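Erythromycin dehydratase (Saccharopolyspora erythraea, PDB 3EL6) probably catalyses the removal of water from beta-hydroxyacyl polyketide intermediates, as a double-hotdog dehydratase domain of 6-deoxyerythronolide B synthase II. Local coordinates at residues A[196-200]-A[231-236]; A[223-229]-A[259-265]; A[266-270]-A[281-286]. All blocks are in the same frame, centred on the assembly; numbering follows the deposited sequence.

Contact 1 of 3, residues A[196-200]-A[231-236]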
ATOM      1  N   SER A 196      13.569  30.221 -12.336  1.00 23.29           N
ATOM      2  CA  SER A 196      12.346  29.448 -12.285  1.00 23.16           C
ATOM      3  C   SER A 196      11.516  29.797 -11.016  1.00 21.61           C
ATOM      4  O   SER A 196      10.283  29.837 -11.068  1.00 23.13           O
ATOM      5  CB  SER A 196      12.655  27.947 -12.396  1.00 23.23           C
ATOM      6  OG  SER A 196      13.515  27.538 -11.332  1.00 26.95           O
ATOM      7  N   PHE A 197      12.206  30.081  -9.915  1.00 20.94           N
ATOM      8  CA  PHE A 197      11.600  30.405  -8.632  1.00 22.79           C
ATOM      9  C   PHE A 197      11.416  31.891  -8.370  1.00 23.01           C
ATOM     10  O   PHE A 197      10.857  32.256  -7.329  1.00 23.26           O
ATOM     11  CB  PHE A 197      12.446  29.836  -7.489  1.00 23.31           C
ATOM     12  CG  PHE A 197      12.200  28.367  -7.252  1.00 22.86           C
ATOM     13  CD1 PHE A 197      11.283  27.949  -6.288  1.00 26.63           C
ATOM     14  CD2 PHE A 197      12.834  27.407  -8.020  1.00 24.52           C
ATOM     15  CE1 PHE A 197      11.017  26.571  -6.077  1.00 27.54           C
ATOM     16  CE2 PHE A 197      12.574  26.027  -7.826  1.00 26.67           C
ATOM     17  CZ  PHE A 197      11.664  25.618  -6.848  1.00 24.00           C
ATOM     18  N   GLN A 198      11.878  32.739  -9.307  1.00 21.03           N
ATOM     19  CA  GLN A 198      11.766  34.185  -9.119  1.00 21.21           C
ATOM     20  C   GLN A 198      10.383  34.610  -9.584  1.00 22.00           C
ATOM     21  O   GLN A 198      10.212  35.422 -10.510  1.00 23.61           O
ATOM     22  CB  GLN A 198      12.904  34.856  -9.892  1.00 21.89           C
ATOM     23  CG  GLN A 198      14.221  34.463  -9.312  1.00 19.71           C
ATOM     24  CD  GLN A 198      15.390  35.083 -10.030  1.00 24.50           C
ATOM     25  OE1 GLN A 198      15.190  35.967 -10.872  1.00 26.18           O
ATOM     26  NE2 GLN A 198      16.601  34.608  -9.742  1.00 25.56           N
ATOM     27  N   ALA A 199       9.349  34.124  -8.896  1.00 20.51           N
ATOM     28  CA  ALA A 199       7.997  34.202  -9.415  1.00 21.28           C
ATOM     29  C   ALA A 199       7.160  35.306  -8.752  1.00 22.25           C
ATOM     30  O   ALA A 199       5.997  35.444  -9.079  1.00 20.85           O
ATOM     31  CB  ALA A 199       7.262  32.829  -9.244  1.00 21.72           C
ATOM     32  N   LEU A 200       7.740  36.050  -7.817  1.00 22.32           N
ATOM     33  CA  LEU A 200       7.056  37.270  -7.293  1.00 22.53           C
ATOM     34  C   LEU A 200       7.137  38.350  -8.381  1.00 22.51           C
ATOM     35  O   LEU A 200       8.239  38.787  -8.697  1.00 24.48           O
ATOM     36  CB  LEU A 200       7.751  37.727  -6.013  1.00 22.70           C
ATOM     37  CG  LEU A 200       7.599  36.790  -4.820  1.00 25.35           C
ATOM     38  CD1 LEU A 200       8.503  37.321  -3.655  1.00 27.53           C
ATOM     39  CD2 LEU A 200       6.165  36.753  -4.310  1.00 25.91           C
ATOM     40  N   ASP A 231       5.566  27.417  -3.917  1.00 22.12           N
ATOM     41  CA  ASP A 231       6.689  27.971  -3.150  1.00 23.32           C
ATOM     42  C   ASP A 231       6.740  29.501  -3.266  1.00 22.63           C
ATOM     43  O   ASP A 231       7.075  30.183  -2.311  1.00 22.50           O
ATOM     44  CB  ASP A 231       8.042  27.437  -3.639  1.00 22.55           C
ATOM     45  CG  ASP A 231       9.183  27.984  -2.850  1.00 28.78           C
ATOM     46  OD1 ASP A 231       9.454  27.429  -1.771  1.00 29.45           O
ATOM     47  OD2 ASP A 231       9.815  29.002  -3.268  1.00 32.62           O
ATOM     48  N   ALA A 232       6.463  30.012  -4.460  1.00 23.18           N
ATOM     49  CA  ALA A 232       6.466  31.484  -4.670  1.00 23.74           C
ATOM     50  C   ALA A 232       5.287  32.161  -3.894  1.00 23.40           C
ATOM     51  O   ALA A 232       5.405  33.265  -3.359  1.00 24.62           O
ATOM     52  CB  ALA A 232       6.427  31.783  -6.137  1.00 23.22           C
ATOM     53  N   VAL A 233       4.161  31.483  -3.768  1.00 23.70           N
ATOM     54  CA  VAL A 233       3.119  31.959  -2.827  1.00 24.07           C
ATOM     55  C   VAL A 233       3.627  32.068  -1.401  1.00 23.97           C
ATOM     56  O   VAL A 233       3.412  33.087  -0.745  1.00 24.39           O
ATOM     57  CB  VAL A 233       1.892  31.030  -2.853  1.00 24.20           C
ATOM     58  CG1 VAL A 233       0.955  31.342  -1.721  1.00 26.41           C
ATOM     59  CG2 VAL A 233       1.202  31.148  -4.196  1.00 25.52           C
ATOM     60  N   ALA A 234       4.311  31.036  -0.916  1.00 22.77           N
ATOM     61  CA  ALA A 234       4.945  31.087   0.390  1.00 23.58           C
ATOM     62  C   ALA A 234       6.033  32.141   0.472  1.00 24.37           C
ATOM     63  O   ALA A 234       6.329  32.696   1.563  1.00 24.07           O
ATOM     64  CB  ALA A 234       5.523  29.674   0.751  1.00 23.86           C
ATOM     65  N   GLN A 235       6.665  32.428  -0.664  1.00 24.27           N
ATOM     66  CA  GLN A 235       7.675  33.511  -0.657  1.00 24.61           C
ATOM     67  C   GLN A 235       7.114  34.861  -0.222  1.00 25.67           C
ATOM     68  O   GLN A 235       7.876  35.700   0.212  1.00 25.81           O
ATOM     69  CB  GLN A 235       8.380  33.654  -2.000  1.00 24.62           C
ATOM     70  CG  GLN A 235       9.386  32.555  -2.347  1.00 23.96           C
ATOM     71  CD  GLN A 235       9.906  32.793  -3.763  1.00 27.99           C
ATOM     72  OE1 GLN A 235      10.146  33.944  -4.125  1.00 26.51           O
ATOM     73  NE2 GLN A 235       9.985  31.728  -4.592  1.00 25.46           N
ATOM     74  N   THR A 236       5.801  35.048  -0.313  1.00 25.56           N
ATOM     75  CA  THR A 236       5.256  36.334   0.076  1.00 28.32           C
ATOM     76  C   THR A 236       5.552  36.617   1.558  1.00 28.98           C
ATOM     77  O   THR A 236       5.536  37.787   1.993  1.00 28.38           O
ATOM     78  CB  THR A 236       3.777  36.470  -0.220  1.00 28.95           C
ATOM     79  OG1 THR A 236       3.053  35.519   0.573  1.00 30.15           O
ATOM     80  CG2 THR A 236       3.466  36.193  -1.739  1.00 29.74           C
TER
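Two sequence signatures of polyketide synthase dehydratases meet where segment 196-200, which begins with the last two residues of a YGPxF motif, packs against helix 227-235, which carries a DxxxQ motif: Phe197 of the first touches Asp231 and Gln235 of the second. Gln235 makes the polar joint. Its chain is extended beyond CG, and NE2 uses both of its hydrogens, donating one to Phe197 O at 2.9 Å in an almost straight bond (174°) and the other to Asp231 OD2 at 3.0 Å, one helical turn back. Both acceptors lie close to the amide plane, while OE1 is hydrogen-bonded to Tyr183 OH; the buried amide is thus fixed in rotation by three partners. Asp231 has CG anti to the backbone N (chi1 -179°), which sets the carboxylate beside the Phe197 ring: OD2 stands at the ring edge, 3.5 Å from Phe197 CD1, and the carboxylate plane is turned 80° from that of the ring. Helix 227-235 is the central helix of the second of the two hotdog folds, and here its second half is held to the loop that leads into strand 200-206. The ring of Phe197 also meets that of His69, the histidine of the HxxxGxxxxP signature, so the contact lies within what is probably the active-site region. Beside the amide, two alanines pack closely: Ala199 CB and Ala232 CB approach to 3.4 Å, tighter than usual van der Waals contact, and Val214 of strand 209-215 touches both residues. Leu200 lays CD1 3.8 Å from Gln235 OE1 and CD2 3.8 Å from Thr236 CG2. Thr236 OG1 turns back to donate to Val233 O at 2.8 Å, an acceptor it shares with its own backbone N.

Contact 2 of 3, residues A[223-229]-A[259-265]; sequences YAFHPVL and LHASGAT
Leu229, on the first turn of the hotdog helix 227-235, presses on Ala264 and Thr265 in the loop before strand 266-273, and this is the closely packed end of the contact. A chi1 of -174° swings the Leu229 branch away from its own N, and CD2 comes to 3.3 Å from Ala264 O, while CD1 faces the carbonyl of Thr265. A second apolar patch is formed by Leu259, at the end of strand 251-259. Its two methyl groups divide: Leu259 CD1 meets the edge of the Phe225 ring, 3.7 Å from Phe225 CD1, and Leu259 CD2 lies 3.7 Å from Ala224 CB. Between and beyond these patches the segments are joined more loosely, through water and around the exposed Ser262 and Gly263. One water donates to both Ala224 O and Ala261 O; Ser262 OG lies 3.0 Å from Ala224 O as well. A second water accepts from His226 N and donates to Ala264 O at 2.7 Å, tying the residue before the helix to the facing loop. His226, of the HPxxxD signature of these dehydratases, is the N-cap: its ND1 accepts, in the ring plane, from Val228 N at 3.1 Å.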
ATOM      1  N   TYR A 223      -0.321  18.713 -11.815  1.00 28.03           N
ATOM      2  CA  TYR A 223      -0.095  19.121 -10.410  1.00 26.10           C
ATOM      3  C   TYR A 223      -1.417  19.523  -9.748  1.00 26.40           C
ATOM      4  O   TYR A 223      -2.333  19.993 -10.434  1.00 25.94           O
ATOM      5  CB  TYR A 223       0.897  20.271 -10.253  1.00 25.87           C
ATOM      6  CG  TYR A 223       2.299  19.945 -10.687  1.00 23.62           C
ATOM      7  CD1 TYR A 223       3.133  19.222  -9.872  1.00 23.42           C
ATOM      8  CD2 TYR A 223       2.792  20.381 -11.916  1.00 25.50           C
ATOM      9  CE1 TYR A 223       4.430  18.903 -10.245  1.00 26.43           C
ATOM     10  CE2 TYR A 223       4.106  20.059 -12.298  1.00 25.93           C
ATOM     11  CZ  TYR A 223       4.893  19.337 -11.458  1.00 28.07           C
ATOM     12  OH  TYR A 223       6.181  19.039 -11.815  1.00 31.41           O
ATOM     13  N   ALA A 224      -1.504  19.376  -8.421  1.00 25.88           N
ATOM     14  CA  ALA A 224      -2.700  19.832  -7.710  1.00 25.27           C
ATOM     15  C   ALA A 224      -2.572  21.322  -7.584  1.00 24.97           C
ATOM     16  O   ALA A 224      -3.490  22.039  -7.946  1.00 24.49           O
ATOM     17  CB  ALA A 224      -2.811  19.181  -6.319  1.00 26.02           C
ATOM     18  N   PHE A 225      -1.416  21.784  -7.117  1.00 23.65           N
ATOM     19  CA  PHE A 225      -1.031  23.220  -7.123  1.00 24.86           C
ATOM     20  C   PHE A 225       0.471  23.199  -7.472  1.00 24.48           C
ATOM     21  O   PHE A 225       1.294  22.799  -6.653  1.00 24.47           O
ATOM     22  CB  PHE A 225      -1.179  23.843  -5.728  1.00 23.64           C
ATOM     23  CG  PHE A 225      -1.132  25.389  -5.713  1.00 28.45           C
ATOM     24  CD1 PHE A 225      -2.212  26.117  -5.212  1.00 30.35           C
ATOM     25  CD2 PHE A 225      -0.007  26.090  -6.182  1.00 24.81           C
ATOM     26  CE1 PHE A 225      -2.186  27.544  -5.180  1.00 29.05           C
ATOM     27  CE2 PHE A 225       0.054  27.500  -6.147  1.00 27.67           C
ATOM     28  CZ  PHE A 225      -1.035  28.236  -5.672  1.00 25.68           C
ATOM     29  N   HIS A 226       0.825  23.614  -8.678  1.00 23.26           N
ATOM     30  CA  HIS A 226       2.249  23.571  -9.103  1.00 20.32           C
ATOM     31  C   HIS A 226       3.210  23.977  -8.017  1.00 19.44           C
ATOM     32  O   HIS A 226       3.125  25.093  -7.463  1.00 21.25           O
ATOM     33  CB  HIS A 226       2.453  24.499 -10.349  1.00 21.40           C
ATOM     34  CG  HIS A 226       3.719  24.190 -11.091  1.00 20.94           C
ATOM     35  ND1 HIS A 226       4.949  24.312 -10.518  1.00 24.67           N
ATOM     36  CD2 HIS A 226       3.924  23.652 -12.328  1.00 25.11           C
ATOM     37  CE1 HIS A 226       5.881  23.921 -11.377  1.00 26.14           C
ATOM     38  NE2 HIS A 226       5.278  23.521 -12.490  1.00 25.09           N
ATOM     39  N   PRO A 227       4.176  23.106  -7.654  1.00 18.66           N
ATOM     40  CA  PRO A 227       4.968  23.373  -6.478  1.00 19.81           C
ATOM     41  C   PRO A 227       5.933  24.548  -6.593  1.00 19.69           C
ATOM     42  O   PRO A 227       6.326  25.162  -5.539  1.00 18.93           O
ATOM     43  CB  PRO A 227       5.700  22.036  -6.237  1.00 20.94           C
ATOM     44  CG  PRO A 227       5.727  21.414  -7.545  1.00 19.20           C
ATOM     45  CD  PRO A 227       4.521  21.805  -8.279  1.00 21.59           C
ATOM     46  N   VAL A 228       6.308  24.894  -7.841  1.00 20.36           N
ATOM     47  CA  VAL A 228       7.083  26.120  -7.948  1.00 21.26           C
ATOM     48  C   VAL A 228       6.176  27.336  -7.644  1.00 19.66           C
ATOM     49  O   VAL A 228       6.560  28.230  -6.880  1.00 20.79           O
ATOM     50  CB  VAL A 228       7.817  26.226  -9.274  1.00 19.85           C
ATOM     51  CG1 VAL A 228       8.671  27.530  -9.345  1.00 20.39           C
ATOM     52  CG2 VAL A 228       8.776  25.000  -9.363  1.00 20.53           C
ATOM     53  N   LEU A 229       5.004  27.341  -8.246  1.00 20.75           N
ATOM     54  CA  LEU A 229       4.029  28.420  -7.984  1.00 21.47           C
ATOM     55  C   LEU A 229       3.720  28.473  -6.489  1.00 22.75           C
ATOM     56  O   LEU A 229       3.705  29.539  -5.874  1.00 21.25           O
ATOM     57  CB  LEU A 229       2.796  28.227  -8.835  1.00 19.72           C
ATOM     58  CG  LEU A 229       1.761  29.391  -8.763  1.00 21.87           C
ATOM     59  CD1 LEU A 229       2.380  30.648  -9.437  1.00 20.84           C
ATOM     60  CD2 LEU A 229       0.422  29.072  -9.468  1.00 22.54           C
ATOM     61  N   LEU A 259      -7.933  23.712  -1.532  1.00 24.11           N
ATOM     62  CA  LEU A 259      -7.746  23.919  -2.928  1.00 27.08           C
ATOM     63  C   LEU A 259      -9.094  23.987  -3.571  1.00 28.75           C
ATOM     64  O   LEU A 259      -9.935  23.102  -3.388  1.00 30.50           O
ATOM     65  CB  LEU A 259      -6.810  22.790  -3.483  1.00 27.46           C
ATOM     66  CG  LEU A 259      -6.132  22.748  -4.847  1.00 31.77           C
ATOM     67  CD1 LEU A 259      -5.222  23.982  -5.017  1.00 30.38           C
ATOM     68  CD2 LEU A 259      -5.299  21.458  -4.811  1.00 25.76           C
ATOM     69  N   HIS A 260      -9.348  25.055  -4.317  1.00 28.11           N
ATOM     70  CA  HIS A 260     -10.599  25.189  -5.007  1.00 29.30           C
ATOM     71  C   HIS A 260     -10.487  25.142  -6.526  1.00 31.47           C
ATOM     72  O   HIS A 260     -11.465  25.048  -7.200  1.00 32.18           O
ATOM     73  CB  HIS A 260     -11.304  26.459  -4.518  1.00 27.36           C
ATOM     74  CG  HIS A 260     -11.402  26.519  -3.026  1.00 27.64           C
ATOM     75  ND1 HIS A 260     -12.351  25.808  -2.326  1.00 25.61           N
ATOM     76  CD2 HIS A 260     -10.621  27.118  -2.096  1.00 24.29           C
ATOM     77  CE1 HIS A 260     -12.176  26.009  -1.030  1.00 24.91           C
ATOM     78  NE2 HIS A 260     -11.144  26.817  -0.864  1.00 26.16           N
ATOM     79  N   ALA A 261      -9.264  25.246  -7.060  1.00 33.10           N
ATOM     80  CA  ALA A 261      -9.057  25.204  -8.466  1.00 35.28           C
ATOM     81  C   ALA A 261      -7.716  24.489  -8.674  1.00 36.72           C
ATOM     82  O   ALA A 261      -6.773  24.751  -7.934  1.00 37.40           O
ATOM     83  CB  ALA A 261      -8.976  26.640  -9.012  1.00 34.13           C
ATOM     84  N   SER A 262      -7.611  23.635  -9.679  1.00 38.82           N
ATOM     85  CA  SER A 262      -6.271  23.081  -9.980  1.00 40.09           C
ATOM     86  C   SER A 262      -5.702  23.697 -11.276  1.00 40.28           C
ATOM     87  O   SER A 262      -6.421  24.353 -12.032  1.00 42.32           O
ATOM     88  CB  SER A 262      -6.268  21.524 -10.005  1.00 40.58           C
ATOM     89  OG  SER A 262      -6.227  20.939  -8.690  1.00 35.45           O
ATOM     90  N   GLY A 263      -4.408  23.497 -11.523  1.00 41.72           N
ATOM     91  CA  GLY A 263      -3.817  23.911 -12.823  1.00 40.33           C
ATOM     92  C   GLY A 263      -3.508  25.400 -12.962  1.00 39.25           C
ATOM     93  O   GLY A 263      -3.322  25.918 -14.082  1.00 38.75           O
ATOM     94  N   ALA A 264      -3.474  26.099 -11.823  1.00 36.94           N
ATOM     95  CA  ALA A 264      -3.204  27.525 -11.858  1.00 34.34           C
ATOM     96  C   ALA A 264      -1.709  27.706 -12.171  1.00 31.66           C
ATOM     97  O   ALA A 264      -0.848  26.939 -11.667  1.00 31.44           O
ATOM     98  CB  ALA A 264      -3.578  28.199 -10.485  1.00 33.72           C
ATOM     99  N   THR A 265      -1.403  28.688 -13.021  1.00 30.23           N
ATOM    100  CA  THR A 265       0.013  29.121 -13.168  1.00 27.56           C
ATOM    101  C   THR A 265       0.180  30.627 -12.894  1.00 25.39           C
ATOM    102  O   THR A 265       1.281  31.142 -12.967  1.00 21.98           O
ATOM    103  CB  THR A 265       0.554  28.877 -14.575  1.00 28.35           C
ATOM    104  OG1 THR A 265      -0.286  29.520 -15.536  1.00 28.88           O
ATOM    105  CG2 THR A 265       0.643  27.344 -14.885  1.00 31.02           C
TER
HETATM  106  O   HOH W   1      -4.100  25.060  -8.492  1.00 44.60           O
HETATM  107  O   HOH W   2      -1.062  24.514 -10.589  1.00 34.84           O

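Contact 3 of 3, residues A[266-270]-A[281-286]. With SO4 (sulfate ion), chain B.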
ATOM      1  N   SER A 266      -0.917  31.316 -12.585  1.00 23.23           N
ATOM      2  CA  SER A 266      -0.893  32.757 -12.382  1.00 22.70           C
ATOM      3  C   SER A 266      -1.955  33.086 -11.336  1.00 22.43           C
ATOM      4  O   SER A 266      -3.138  32.771 -11.577  1.00 22.70           O
ATOM      5  CB  SER A 266      -1.229  33.459 -13.688  1.00 21.70           C
ATOM      6  OG  SER A 266      -1.185  34.866 -13.498  1.00 25.73           O
ATOM      7  N   VAL A 267      -1.538  33.648 -10.196  1.00 20.98           N
ATOM      8  CA  VAL A 267      -2.469  33.863  -9.087  1.00 22.38           C
ATOM      9  C   VAL A 267      -2.176  35.211  -8.427  1.00 21.95           C
ATOM     10  O   VAL A 267      -1.147  35.835  -8.697  1.00 21.87           O
ATOM     11  CB  VAL A 267      -2.335  32.726  -8.021  1.00 21.75           C
ATOM     12  CG1 VAL A 267      -2.795  31.362  -8.668  1.00 20.16           C
ATOM     13  CG2 VAL A 267      -0.896  32.691  -7.425  1.00 18.41           C
ATOM     14  N   ARG A 268      -3.104  35.674  -7.582  1.00 20.76           N
ATOM     15  CA  ARG A 268      -2.859  36.800  -6.704  1.00 20.18           C
ATOM     16  C   ARG A 268      -2.899  36.278  -5.265  1.00 20.49           C
ATOM     17  O   ARG A 268      -3.683  35.388  -4.954  1.00 21.56           O
ATOM     18  CB  ARG A 268      -3.974  37.839  -6.893  1.00 20.14           C
ATOM     19  CG  ARG A 268      -4.027  38.435  -8.341  1.00 22.98           C
ATOM     20  CD  ARG A 268      -5.298  39.295  -8.640  1.00 29.45           C
ATOM     21  NE  ARG A 268      -5.017  40.061  -9.861  1.00 31.66           N
ATOM     22  CZ  ARG A 268      -5.811  40.989 -10.408  1.00 37.81           C
ATOM     23  NH1 ARG A 268      -6.987  41.292  -9.875  1.00 35.16           N
ATOM     24  NH2 ARG A 268      -5.403  41.618 -11.504  1.00 36.22           N
ATOM     25  N   VAL A 269      -2.083  36.818  -4.412  1.00 20.87           N
ATOM     26  CA  VAL A 269      -1.943  36.300  -3.049  1.00 21.12           C
ATOM     27  C   VAL A 269      -2.153  37.462  -2.074  1.00 22.46           C
ATOM     28  O   VAL A 269      -1.585  38.553  -2.246  1.00 21.77           O
ATOM     29  CB  VAL A 269      -0.558  35.780  -2.851  1.00 21.15           C
ATOM     30  CG1 VAL A 269      -0.379  35.202  -1.422  1.00 22.91           C
ATOM     31  CG2 VAL A 269      -0.252  34.724  -3.933  1.00 21.60           C
ATOM     32  N   VAL A 270      -2.975  37.236  -1.058  1.00 21.48           N
ATOM     33  CA  VAL A 270      -3.015  38.159   0.078  1.00 21.80           C
ATOM     34  C   VAL A 270      -2.491  37.400   1.299  1.00 23.37           C
ATOM     35  O   VAL A 270      -3.042  36.308   1.643  1.00 22.96           O
ATOM     36  CB  VAL A 270      -4.457  38.595   0.359  1.00 22.76           C
ATOM     37  CG1 VAL A 270      -4.449  39.531   1.565  1.00 24.77           C
ATOM     38  CG2 VAL A 270      -5.108  39.249  -0.925  1.00 24.97           C
ATOM     39  N   LEU A 281      -2.869  32.700   4.178  1.00 24.04           N
ATOM     40  CA  LEU A 281      -2.750  33.045   2.773  1.00 24.21           C
ATOM     41  C   LEU A 281      -4.067  32.889   2.083  1.00 23.18           C
ATOM     42  O   LEU A 281      -4.796  31.908   2.277  1.00 24.33           O
ATOM     43  CB  LEU A 281      -1.702  32.132   2.097  1.00 23.33           C
ATOM     44  CG  LEU A 281      -0.255  32.268   2.523  1.00 24.61           C
ATOM     45  CD1 LEU A 281       0.644  31.127   2.021  1.00 23.08           C
ATOM     46  CD2 LEU A 281       0.312  33.616   1.950  1.00 26.57           C
ATOM     47  N   ARG A 282      -4.389  33.813   1.191  1.00 21.78           N
ATOM     48  CA  ARG A 282      -5.571  33.662   0.413  1.00 22.43           C
ATOM     49  C   ARG A 282      -5.176  33.834  -1.037  1.00 23.64           C
ATOM     50  O   ARG A 282      -4.579  34.856  -1.366  1.00 25.06           O
ATOM     51  CB  ARG A 282      -6.572  34.773   0.786  1.00 23.40           C
ATOM     52  CG  ARG A 282      -7.879  34.647   0.048  1.00 25.50           C
ATOM     53  CD  ARG A 282      -9.021  35.311   0.833  1.00 33.39           C
ATOM     54  NE  ARG A 282     -10.347  34.980   0.274  1.00 37.23           N
ATOM     55  CZ  ARG A 282     -11.151  34.023   0.729  1.00 42.42           C
ATOM     56  NH1 ARG A 282     -10.791  33.268   1.775  1.00 42.63           N
ATOM     57  NH2 ARG A 282     -12.325  33.807   0.117  1.00 46.25           N
ATOM     58  N   VAL A 283      -5.473  32.865  -1.882  1.00 21.98           N
ATOM     59  CA  VAL A 283      -4.907  32.818  -3.204  1.00 22.12           C
ATOM     60  C   VAL A 283      -6.057  32.825  -4.195  1.00 22.13           C
ATOM     61  O   VAL A 283      -6.964  31.943  -4.134  1.00 21.70           O
ATOM     62  CB  VAL A 283      -4.069  31.496  -3.449  1.00 21.16           C
ATOM     63  CG1 VAL A 283      -3.549  31.487  -4.906  1.00 21.15           C
ATOM     64  CG2 VAL A 283      -2.937  31.379  -2.410  1.00 21.32           C
ATOM     65  N   THR A 284      -6.068  33.807  -5.096  1.00 20.20           N
ATOM     66  CA  THR A 284      -7.108  33.868  -6.145  1.00 22.09           C
ATOM     67  C   THR A 284      -6.546  33.872  -7.553  1.00 22.80           C
ATOM     68  O   THR A 284      -5.343  34.114  -7.716  1.00 23.71           O
ATOM     69  CB  THR A 284      -7.955  35.168  -6.024  1.00 23.14           C
ATOM     70  OG1 THR A 284      -7.061  36.283  -5.907  1.00 24.40           O
ATOM     71  CG2 THR A 284      -8.755  35.148  -4.715  1.00 22.35           C
ATOM     72  N   ASP A 285      -7.382  33.644  -8.566  1.00 23.14           N
ATOM     73  CA  ASP A 285      -6.917  33.879  -9.945  1.00 23.80           C
ATOM     74  C   ASP A 285      -7.040  35.363 -10.313  1.00 25.16           C
ATOM     75  O   ASP A 285      -7.529  36.168  -9.507  1.00 22.81           O
ATOM     76  CB  ASP A 285      -7.576  32.952 -10.959  1.00 25.16           C
ATOM     77  CG  ASP A 285      -9.091  33.186 -11.101  1.00 27.69           C
ATOM     78  OD1 ASP A 285      -9.575  34.286 -10.778  1.00 28.37           O
ATOM     79  OD2 ASP A 285      -9.750  32.261 -11.584  1.00 32.93           O
ATOM     80  N   PRO A 286      -6.528  35.757 -11.493  1.00 25.91           N
ATOM     81  CA  PRO A 286      -6.519  37.224 -11.702  1.00 27.44           C
ATOM     82  C   PRO A 286      -7.918  37.836 -11.886  1.00 29.80           C
ATOM     83  O   PRO A 286      -8.062  39.076 -11.851  1.00 29.62           O
ATOM     84  CB  PRO A 286      -5.686  37.390 -12.971  1.00 28.80           C
ATOM     85  CG  PRO A 286      -4.674  36.208 -12.868  1.00 27.35           C
ATOM     86  CD  PRO A 286      -5.601  35.050 -12.407  1.00 26.18           C
TER
HETATM   87  S   SO4 B 289      -8.434  43.931 -12.282  1.00 76.10           S
HETATM   88  O1  SO4 B 289      -7.011  43.974 -12.628  1.00 74.08           O
HETATM   89  O2  SO4 B 289      -8.630  43.491 -10.892  1.00 74.05           O
HETATM   90  O3  SO4 B 289      -9.011  45.271 -12.459  1.00 76.23           O
HETATM   91  O4  SO4 B 289      -9.117  43.005 -13.192  1.00 75.70           O
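With CG anti to the carbonyl carbon (chi1 -63°) and the chain drawn out from CG to NE, Arg268 reaches along the neighbouring strand past Thr284 to Pro286, where NE packs on Pro286 CA. Thr284 turns OG1 into the position between its backbone N and carbonyl carbon (chi1 49°), which brings the hydroxyl oxygen to 3.6 Å from Arg268 CB. The guanidinium lies with one face toward Pro286 O, which stands above the plane and toward the rim, 3.3 Å from Arg268 CZ; NH1 is near this oxygen too, but at a poor angle for a hydrogen bond. Its edge instead meets a sulfate ion, probably from the crystallisation liquor, in a two-pronged grip: NH1 donates to sulfate O2 at 2.9 Å and NH2 to O1 at 3.1 Å, both nearly straight. Trp169 adds a cation-pi contact with Arg268. The segments belong to the two strands, 266-273 and 278-284, of an antiparallel beta hairpin in the sheet of the second hotdog. Arg268 with Thr284 and Val270 with Arg282 are hydrogen-bonded pairs, each joined by two backbone N-H to O bonds, of which Arg268 N to Thr284 O is 2.7 Å long. The intervening pair, Val269 with Val283, is non-hydrogen-bonded and directs its side chains to the other face, against helix 227-235. On that buried face the contacts run diagonally between the strands: Val283 CG1 packs on Val267 CB at 3.6 Å, and Val269 CG1 meets Leu281 CD2 at 3.8 Å. Past the end of strand 278-284, Pro286 lays CD against Ser266 O at 3.5 Å, while Asp285 OD1 is hydrogen-bonded to His289 N.

From the N terminus, the loop 196-200 comes first, and contact 1 closes when helix 227-235 returns to it after strands 200-206 and 209-215. Before that closure contact 2 has already opened at 223-229, and it closes only at 259-265, beyond strand 251-259; the two therefore cross, sharing the helix. Contact 3 follows in series as a local hairpin, beginning directly after contact 2 ends. The helix ties all three together: Val228 touches Ser196 and Phe197, Leu229 rests on Val267, and Val233 packs on Val269, Leu281 and Val283. Contact 2 thus holds the start of the helix and contact 1 its later turns, while contact 3 supplies sheet beneath it.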